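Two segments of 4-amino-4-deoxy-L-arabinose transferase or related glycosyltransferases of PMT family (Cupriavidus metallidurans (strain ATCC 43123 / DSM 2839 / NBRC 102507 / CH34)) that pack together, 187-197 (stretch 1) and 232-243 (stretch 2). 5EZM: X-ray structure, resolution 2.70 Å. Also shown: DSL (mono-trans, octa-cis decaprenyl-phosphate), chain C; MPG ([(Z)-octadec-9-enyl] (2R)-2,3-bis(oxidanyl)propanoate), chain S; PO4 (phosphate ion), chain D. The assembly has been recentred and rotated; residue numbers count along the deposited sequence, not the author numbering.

Stretch 1 (187-197) ARRGWMVACWA
Stretch 2 232-243: RRLHLALGVVVM

The indole of Trp 196 lies flat on a helix that has a glycine beneath it: Gly 239 CA stands 3.5 Å from the centroid of the five-membered ring, 19° off its normal, and 3.3 Å from Trp 196 CG. An ideal CB on Gly 239 would fall 2.1 Å from Trp 196 CD1, so the absent side chain is what admits the ring.

Stretch 1 is helical throughout. After a weakly bonded helical segment around Arg 232 and Arg 233, stretch 2 passes through a turn in which His 235 (phi/psi 52/62) is the first residue to leave helical phi/psi, and it runs as a helix from Leu 236 to Met 243. The helix axes approach to 8.4 Å with their N-to-C directions 39° apart (signed crossing -39°). CA atoms pair as Arg 188 with Arg 233 at 7.8 Å, Met 192 with Leu 234 at 6.1 Å and Trp 196 with Gly 239 at 5.1 Å, so the backbones converge toward the glycine.

Trp 196 (chi1 m, -75°; chi2 92°) fits as a knob among Leu 236, Gly 239, Val 240 and Met 243. Trp 196 NE1 donates to Leu 234 O at 2.9 Å and 151°, satisfying the buried indole N-H with a turn carbonyl. Trp 196 CZ2 meets Leu 236 CD2 at 3.5 Å and Trp 196 CZ3 meets Val 240 CG2 at 3.6 Å; Trp 196 CH2 lies 3.5 Å from C33 of the decaprenyl phosphate.

His 235, with positive phi, is the N-cap residue. Its ring (chi1 m, chi2 84°) receives Arg 189 CB over one face, 3.9 Å from the centroid, a CH-pi contact. Met 192 (m, m) places CG 3.3 Å from Arg 233 O.

Val 193 CG2 and Val 242 CG1, both valines in p, close an apolar contact at 3.7 Å. At the other end, Arg 188 (t, t, m; chi4 -94°) runs straight through chi2 and bends at chi3. Arg 188 NH1 lies 4.6 Å from Arg 233 NE, two like charges close together, so the 3.5 Å approach of Arg 188 NH1 to Arg 233 CG is a contact with the aliphatic part of the chain and not a salt bridge.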

ATOM      1  N   ALA A 187      28.297  -1.722 -17.255  1.00 94.61           N
ATOM      2  CA  ALA A 187      27.490  -1.297 -16.118  1.00 92.66           C
ATOM      3  C   ALA A 187      26.275  -0.501 -16.573  1.00 94.40           C
ATOM      4  O   ALA A 187      25.179  -0.669 -16.027  1.00 92.29           O
ATOM      5  CB  ALA A 187      28.339  -0.478 -15.145  1.00 91.74           C
ATOM      6  N   ARG A 188      26.448   0.369 -17.574  1.00 98.46           N
ATOM      7  CA  ARG A 188      25.318   1.134 -18.095  1.00100.21           C
ATOM      8  C   ARG A 188      24.259   0.215 -18.691  1.00100.35           C
ATOM      9  O   ARG A 188      23.059   0.402 -18.455  1.00100.33           O
ATOM     10  CB  ARG A 188      25.802   2.142 -19.137  1.00105.93           C
ATOM     11  CG  ARG A 188      24.697   2.989 -19.756  1.00109.11           C
ATOM     12  CD  ARG A 188      25.258   3.980 -20.768  1.00117.25           C
ATOM     13  NE  ARG A 188      26.351   4.778 -20.212  1.00122.41           N
ATOM     14  CZ  ARG A 188      26.201   5.974 -19.650  1.00124.35           C
ATOM     15  NH1 ARG A 188      25.001   6.530 -19.566  1.00123.92           N
ATOM     16  NH2 ARG A 188      27.257   6.619 -19.173  1.00126.53           N
ATOM     17  N   ARG A 189      24.684  -0.787 -19.464  1.00101.02           N
ATOM     18  CA  ARG A 189      23.736  -1.742 -20.026  1.00 99.31           C
ATOM     19  C   ARG A 189      23.078  -2.574 -18.932  1.00 93.74           C
ATOM     20  O   ARG A 189      21.881  -2.875 -19.008  1.00 91.62           O
ATOM     21  CB  ARG A 189      24.436  -2.647 -21.039  1.00105.06           C
ATOM     22  CG  ARG A 189      23.516  -3.668 -21.689  1.00109.31           C
ATOM     23  CD  ARG A 189      24.284  -4.644 -22.570  1.00116.55           C
ATOM     24  NE  ARG A 189      25.236  -5.449 -21.806  1.00119.74           N
ATOM     25  CZ  ARG A 189      26.550  -5.245 -21.792  1.00122.78           C
ATOM     26  NH1 ARG A 189      27.078  -4.258 -22.505  1.00124.87           N
ATOM     27  NH2 ARG A 189      27.335  -6.029 -21.067  1.00123.32           N
ATOM     28  N   GLY A 190      23.843  -2.955 -17.908  1.00 91.64           N
ATOM     29  CA  GLY A 190      23.263  -3.718 -16.815  1.00 87.58           C
ATOM     30  C   GLY A 190      22.196  -2.939 -16.071  1.00 85.11           C
ATOM     31  O   GLY A 190      21.108  -3.451 -15.796  1.00 83.93           O
ATOM     32  N   TRP A 191      22.491  -1.681 -15.741  1.00 84.35           N
ATOM     33  CA  TRP A 191      21.506  -0.869 -15.040  1.00 82.42           C
ATOM     34  C   TRP A 191      20.335  -0.505 -15.940  1.00 84.92           C
ATOM     35  O   TRP A 191      19.224  -0.283 -15.444  1.00 83.90           O
ATOM     36  CB  TRP A 191      22.156   0.393 -14.481  1.00 80.26           C
ATOM     37  CG  TRP A 191      23.103   0.134 -13.358  1.00 78.45           C
ATOM     38  CD1 TRP A 191      24.447   0.358 -13.350  1.00 77.28           C
ATOM     39  CD2 TRP A 191      22.779  -0.410 -12.075  1.00 77.85           C
ATOM     40  NE1 TRP A 191      24.981  -0.007 -12.139  1.00 76.11           N
ATOM     41  CE2 TRP A 191      23.978  -0.483 -11.337  1.00 77.39           C
ATOM     42  CE3 TRP A 191      21.591  -0.841 -11.475  1.00 75.79           C
ATOM     43  CZ2 TRP A 191      24.024  -0.969 -10.032  1.00 78.18           C
ATOM     44  CZ3 TRP A 191      21.638  -1.320 -10.177  1.00 75.16           C
ATOM     45  CH2 TRP A 191      22.846  -1.381  -9.471  1.00 76.50           C
ATOM     46  N   MET A 192      20.554  -0.441 -17.255  1.00 87.23           N
ATOM     47  CA  MET A 192      19.452  -0.119 -18.154  1.00 89.03           C
ATOM     48  C   MET A 192      18.507  -1.300 -18.332  1.00 89.54           C
ATOM     49  O   MET A 192      17.283  -1.126 -18.286  1.00 89.12           O
ATOM     50  CB  MET A 192      19.987   0.357 -19.503  1.00 92.43           C
ATOM     51  CG  MET A 192      20.290   1.843 -19.526  1.00 94.51           C
ATOM     52  SD  MET A 192      18.961   2.805 -18.767  1.00 93.18           S
ATOM     53  CE  MET A 192      19.794   3.452 -17.321  1.00 91.93           C
ATOM     54  N   VAL A 193      19.045  -2.508 -18.530  1.00 90.49           N
ATOM     55  CA  VAL A 193      18.178  -3.683 -18.571  1.00 88.62           C
ATOM     56  C   VAL A 193      17.518  -3.896 -17.216  1.00 82.56           C
ATOM     57  O   VAL A 193      16.377  -4.364 -17.139  1.00 78.91           O
ATOM     58  CB  VAL A 193      18.959  -4.932 -19.034  1.00 90.93           C
ATOM     59  CG1 VAL A 193      20.030  -5.313 -18.033  1.00 92.12           C
ATOM     60  CG2 VAL A 193      18.010  -6.101 -19.262  1.00 89.10           C
ATOM     61  N   ALA A 194      18.209  -3.542 -16.128  1.00 81.07           N
ATOM     62  CA  ALA A 194      17.576  -3.590 -14.816  1.00 78.47           C
ATOM     63  C   ALA A 194      16.411  -2.613 -14.740  1.00 75.88           C
ATOM     64  O   ALA A 194      15.365  -2.918 -14.153  1.00 70.45           O
ATOM     65  CB  ALA A 194      18.606  -3.290 -13.728  1.00 78.53           C
ATOM     66  N   CYS A 195      16.571  -1.435 -15.346  1.00 78.40           N
ATOM     67  CA  CYS A 195      15.508  -0.438 -15.350  1.00 77.83           C
ATOM     68  C   CYS A 195      14.298  -0.931 -16.135  1.00 77.74           C
ATOM     69  O   CYS A 195      13.169  -0.923 -15.627  1.00 76.77           O
ATOM     70  CB  CYS A 195      16.037   0.873 -15.930  1.00 80.72           C
ATOM     71  SG  CYS A 195      14.814   2.179 -16.108  1.00 82.42           S
ATOM     72  N   TRP A 196      14.521  -1.376 -17.377  1.00 79.25           N
ATOM     73  CA  TRP A 196      13.420  -1.884 -18.191  1.00 78.47           C
ATOM     74  C   TRP A 196      12.746  -3.079 -17.531  1.00 78.09           C
ATOM     75  O   TRP A 196      11.516  -3.210 -17.571  1.00 77.05           O
ATOM     76  CB  TRP A 196      13.924  -2.254 -19.583  1.00 77.33           C
ATOM     77  CG  TRP A 196      14.201  -1.070 -20.441  1.00 79.26           C
ATOM     78  CD1 TRP A 196      15.391  -0.413 -20.578  1.00 80.65           C
ATOM     79  CD2 TRP A 196      13.272  -0.399 -21.299  1.00 80.44           C
ATOM     80  NE1 TRP A 196      15.259   0.626 -21.465  1.00 81.38           N
ATOM     81  CE2 TRP A 196      13.967   0.658 -21.922  1.00 81.89           C
ATOM     82  CE3 TRP A 196      11.920  -0.588 -21.602  1.00 78.65           C
ATOM     83  CZ2 TRP A 196      13.355   1.522 -22.825  1.00 82.46           C
ATOM     84  CZ3 TRP A 196      11.315   0.272 -22.498  1.00 79.49           C
ATOM     85  CH2 TRP A 196      12.032   1.313 -23.100  1.00 81.70           C
ATOM     86  N   ALA A 197      13.537  -3.965 -16.921  1.00 77.93           N
ATOM     87  CA  ALA A 197      12.968  -5.094 -16.197  1.00 75.73           C
ATOM     88  C   ALA A 197      12.071  -4.619 -15.062  1.00 74.24           C
ATOM     89  O   ALA A 197      10.963  -5.140 -14.875  1.00 74.55           O
ATOM     90  CB  ALA A 197      14.087  -5.988 -15.661  1.00 75.36           C
ATOM     91  N   ARG A 232      19.652   7.588 -26.498  1.00112.27           N
ATOM     92  CA  ARG A 232      20.599   6.577 -26.952  1.00114.90           C
ATOM     93  C   ARG A 232      21.138   5.742 -25.796  1.00114.14           C
ATOM     94  O   ARG A 232      21.427   4.554 -25.977  1.00113.06           O
ATOM     95  CB  ARG A 232      21.754   7.240 -27.704  1.00118.35           C
ATOM     96  N   ARG A 233      21.269   6.339 -24.608  1.00113.66           N
ATOM     97  CA  ARG A 233      21.768   5.623 -23.439  1.00112.35           C
ATOM     98  C   ARG A 233      20.759   4.641 -22.863  1.00108.45           C
ATOM     99  O   ARG A 233      21.133   3.835 -22.004  1.00109.75           O
ATOM    100  CB  ARG A 233      22.171   6.608 -22.338  1.00113.71           C
ATOM    101  CG  ARG A 233      23.423   7.418 -22.616  1.00118.50           C
ATOM    102  CD  ARG A 233      23.090   8.810 -23.123  1.00122.97           C
ATOM    103  NE  ARG A 233      24.033   9.803 -22.614  1.00128.30           N
ATOM    104  CZ  ARG A 233      24.174  11.029 -23.110  1.00134.18           C
ATOM    105  NH1 ARG A 233      23.439  11.419 -24.140  1.00136.33           N
ATOM    106  NH2 ARG A 233      25.060  11.864 -22.581  1.00136.64           N
ATOM    107  N   LEU A 234      19.501   4.686 -23.299  1.00103.15           N
ATOM    108  CA  LEU A 234      18.460   3.887 -22.666  1.00 97.72           C
ATOM    109  C   LEU A 234      18.544   2.404 -22.999  1.00 95.78           C
ATOM    110  O   LEU A 234      17.872   1.608 -22.336  1.00 96.05           O
ATOM    111  CB  LEU A 234      17.083   4.412 -23.067  1.00 98.32           C
ATOM    112  CG  LEU A 234      16.834   5.906 -22.869  1.00 99.38           C
ATOM    113  CD1 LEU A 234      15.424   6.266 -23.300  1.00 98.17           C
ATOM    114  CD2 LEU A 234      17.079   6.304 -21.423  1.00 98.26           C
ATOM    115  N   HIS A 235      19.345   2.014 -23.989  1.00 95.80           N
ATOM    116  CA  HIS A 235      19.310   0.662 -24.544  1.00 93.82           C
ATOM    117  C   HIS A 235      17.877   0.295 -24.926  1.00 90.37           C
ATOM    118  O   HIS A 235      17.274  -0.642 -24.401  1.00 86.79           O
ATOM    119  CB  HIS A 235      19.917  -0.356 -23.574  1.00 92.45           C
ATOM    120  CG  HIS A 235      21.414  -0.337 -23.539  1.00 95.73           C
ATOM    121  ND1 HIS A 235      22.131   0.550 -22.764  1.00 96.12           N
ATOM    122  CD2 HIS A 235      22.331  -1.091 -24.190  1.00 98.00           C
ATOM    123  CE1 HIS A 235      23.424   0.339 -22.936  1.00 97.68           C
ATOM    124  NE2 HIS A 235      23.573  -0.652 -23.797  1.00 99.39           N
ATOM    125  N   LEU A 236      17.345   1.076 -25.870  1.00 92.73           N
ATOM    126  CA  LEU A 236      15.924   1.024 -26.201  1.00 91.77           C
ATOM    127  C   LEU A 236      15.508  -0.363 -26.681  1.00 90.87           C
ATOM    128  O   LEU A 236      14.552  -0.949 -26.161  1.00 85.09           O
ATOM    129  CB  LEU A 236      15.610   2.087 -27.258  1.00 94.72           C
ATOM    130  CG  LEU A 236      14.174   2.589 -27.425  1.00 94.76           C
ATOM    131  CD1 LEU A 236      13.331   1.648 -28.278  1.00 96.84           C
ATOM    132  CD2 LEU A 236      13.530   2.825 -26.070  1.00 90.23           C
ATOM    133  N   ALA A 237      16.215  -0.905 -27.676  1.00 93.96           N
ATOM    134  CA  ALA A 237      15.813  -2.183 -28.262  1.00 92.44           C
ATOM    135  C   ALA A 237      15.902  -3.316 -27.242  1.00 88.89           C
ATOM    136  O   ALA A 237      14.921  -4.031 -27.002  1.00 87.92           O
ATOM    137  CB  ALA A 237      16.675  -2.487 -29.485  1.00 95.00           C
ATOM    138  N   LEU A 238      17.074  -3.490 -26.629  1.00 85.95           N
ATOM    139  CA  LEU A 238      17.258  -4.575 -25.670  1.00 82.67           C
ATOM    140  C   LEU A 238      16.313  -4.435 -24.484  1.00 82.97           C
ATOM    141  O   LEU A 238      15.763  -5.431 -23.994  1.00 82.99           O
ATOM    142  CB  LEU A 238      18.711  -4.605 -25.198  1.00 81.38           C
ATOM    143  CG  LEU A 238      19.090  -5.727 -24.233  1.00 79.52           C
ATOM    144  CD1 LEU A 238      18.857  -7.080 -24.880  1.00 79.60           C
ATOM    145  CD2 LEU A 238      20.537  -5.581 -23.781  1.00 80.54           C
ATOM    146  N   GLY A 239      16.103  -3.205 -24.016  1.00 82.67           N
ATOM    147  CA  GLY A 239      15.221  -3.000 -22.880  1.00 78.51           C
ATOM    148  C   GLY A 239      13.767  -3.283 -23.206  1.00 76.15           C
ATOM    149  O   GLY A 239      13.040  -3.864 -22.395  1.00 73.60           O
ATOM    150  N   VAL A 240      13.322  -2.876 -24.396  1.00 77.50           N
ATOM    151  CA  VAL A 240      11.965  -3.199 -24.827  1.00 75.80           C
ATOM    152  C   VAL A 240      11.795  -4.707 -24.950  1.00 77.39           C
ATOM    153  O   VAL A 240      10.764  -5.261 -24.554  1.00 78.02           O
ATOM    154  CB  VAL A 240      11.632  -2.479 -26.146  1.00 76.43           C
ATOM    155  CG1 VAL A 240      10.389  -3.080 -26.780  1.00 75.24           C
ATOM    156  CG2 VAL A 240      11.421  -0.999 -25.895  1.00 77.79           C
ATOM    157  N   VAL A 241      12.806  -5.397 -25.483  1.00 79.57           N
ATOM    158  CA  VAL A 241      12.696  -6.844 -25.651  1.00 79.99           C
ATOM    159  C   VAL A 241      12.605  -7.537 -24.296  1.00 78.11           C
ATOM    160  O   VAL A 241      11.747  -8.403 -24.081  1.00 76.51           O
ATOM    161  CB  VAL A 241      13.871  -7.387 -26.484  1.00 81.18           C
ATOM    162  CG1 VAL A 241      13.852  -8.911 -26.479  1.00 79.19           C
ATOM    163  CG2 VAL A 241      13.798  -6.859 -27.907  1.00 84.05           C
ATOM    164  N   VAL A 242      13.484  -7.171 -23.359  1.00 78.62           N
ATOM    165  CA  VAL A 242      13.454  -7.836 -22.059  1.00 79.77           C
ATOM    166  C   VAL A 242      12.158  -7.511 -21.322  1.00 78.95           C
ATOM    167  O   VAL A 242      11.566  -8.380 -20.666  1.00 77.70           O
ATOM    168  CB  VAL A 242      14.704  -7.473 -21.230  1.00 81.71           C
ATOM    169  CG1 VAL A 242      14.764  -5.990 -20.940  1.00 82.96           C
ATOM    170  CG2 VAL A 242      14.731  -8.265 -19.930  1.00 80.70           C
ATOM    171  N   MET A 243      11.675  -6.271 -21.447  1.00 80.09           N
ATOM    172  CA  MET A 243      10.419  -5.904 -20.798  1.00 77.64           C
ATOM    173  C   MET A 243       9.251  -6.702 -21.369  1.00 76.17           C
ATOM    174  O   MET A 243       8.400  -7.194 -20.617  1.00 75.00           O
ATOM    175  CB  MET A 243      10.168  -4.405 -20.948  1.00 78.58           C
ATOM    176  CG  MET A 243       8.956  -3.912 -20.183  1.00 78.41           C
ATOM    177  SD  MET A 243       8.071  -2.621 -21.071  1.00 82.98           S
ATOM    178  CE  MET A 243       7.445  -3.546 -22.470  1.00 85.02           C
TER
HETATM  179  C21 DSL C 602      12.561   8.788 -15.349  1.00 81.97           C
HETATM  180  C22 DSL C 602      12.903   7.346 -15.680  1.00 82.64           C
HETATM  181  C23 DSL C 602      13.289   6.382 -14.565  1.00 84.58           C
HETATM  182  C24 DSL C 602      12.862   6.927 -16.954  1.00 81.65           C
HETATM  183  C25 DSL C 602      13.206   5.456 -17.304  1.00 80.59           C
HETATM  184  C26 DSL C 602      12.139   4.934 -18.305  1.00 80.40           C
HETATM  185  C27 DSL C 602      12.842   4.421 -19.608  1.00 81.00           C
HETATM  186  C28 DSL C 602      14.310   3.932 -19.550  1.00 81.50           C
HETATM  187  C29 DSL C 602      12.167   4.406 -20.775  1.00 82.52           C
HETATM  188  C30 DSL C 602      10.696   4.893 -20.829  1.00 83.52           C
HETATM  189  C31 DSL C 602      10.365   5.443 -22.257  1.00 83.68           C
HETATM  190  C32 DSL C 602       9.069   4.752 -22.809  1.00 83.34           C
HETATM  191  C33 DSL C 602       9.146   3.346 -23.434  1.00 82.79           C
HETATM  192  C34 DSL C 602       7.880   5.399 -22.748  1.00 83.61           C
HETATM  193  C2  MPG S 618      13.189  -5.854  -9.106  1.00 72.93           C
HETATM  194  C3  MPG S 618      12.900  -5.657 -10.590  1.00 73.59           C
HETATM  195  C4  MPG S 618      14.056  -6.049 -11.502  1.00 73.05           C
HETATM  196  C5  MPG S 618      15.300  -6.518 -10.729  1.00 74.59           C
HETATM  197  C6  MPG S 618      16.574  -6.468 -11.587  1.00 76.49           C
HETATM  198  C7  MPG S 618      17.848  -6.239 -10.750  1.00 78.80           C
HETATM  199  C8  MPG S 618      19.126  -6.414 -11.604  1.00 80.26           C
HETATM  200  C9  MPG S 618      20.372  -5.709 -11.012  1.00 80.63           C
HETATM  201  C10 MPG S 618      21.504  -5.589 -12.071  1.00 81.76           C
HETATM  202  C11 MPG S 618      22.843  -5.096 -11.482  1.00 83.46           C
HETATM  203  C12 MPG S 618      23.854  -4.670 -12.599  1.00 85.12           C
HETATM  204  C13 MPG S 618      25.174  -4.126 -12.019  1.00 87.12           C
HETATM  205  C14 MPG S 618      26.074  -3.475 -13.115  1.00 88.39           C
HETATM  206  C1  MPG S 618      11.937  -5.694  -8.238  1.00 72.76           C
HETATM  207  P   PO4 D 653      19.279   1.261 -29.401  1.00143.15           P
HETATM  208  O1  PO4 D 653      19.838   2.153 -28.319  1.00142.52           O
HETATM  209  O2  PO4 D 653      18.235   2.013 -30.193  1.00142.62           O
HETATM  210  O3  PO4 D 653      18.651   0.040 -28.769  1.00142.47           O
HETATM  211  O4  PO4 D 653      20.396   0.835 -30.325  1.00143.60           O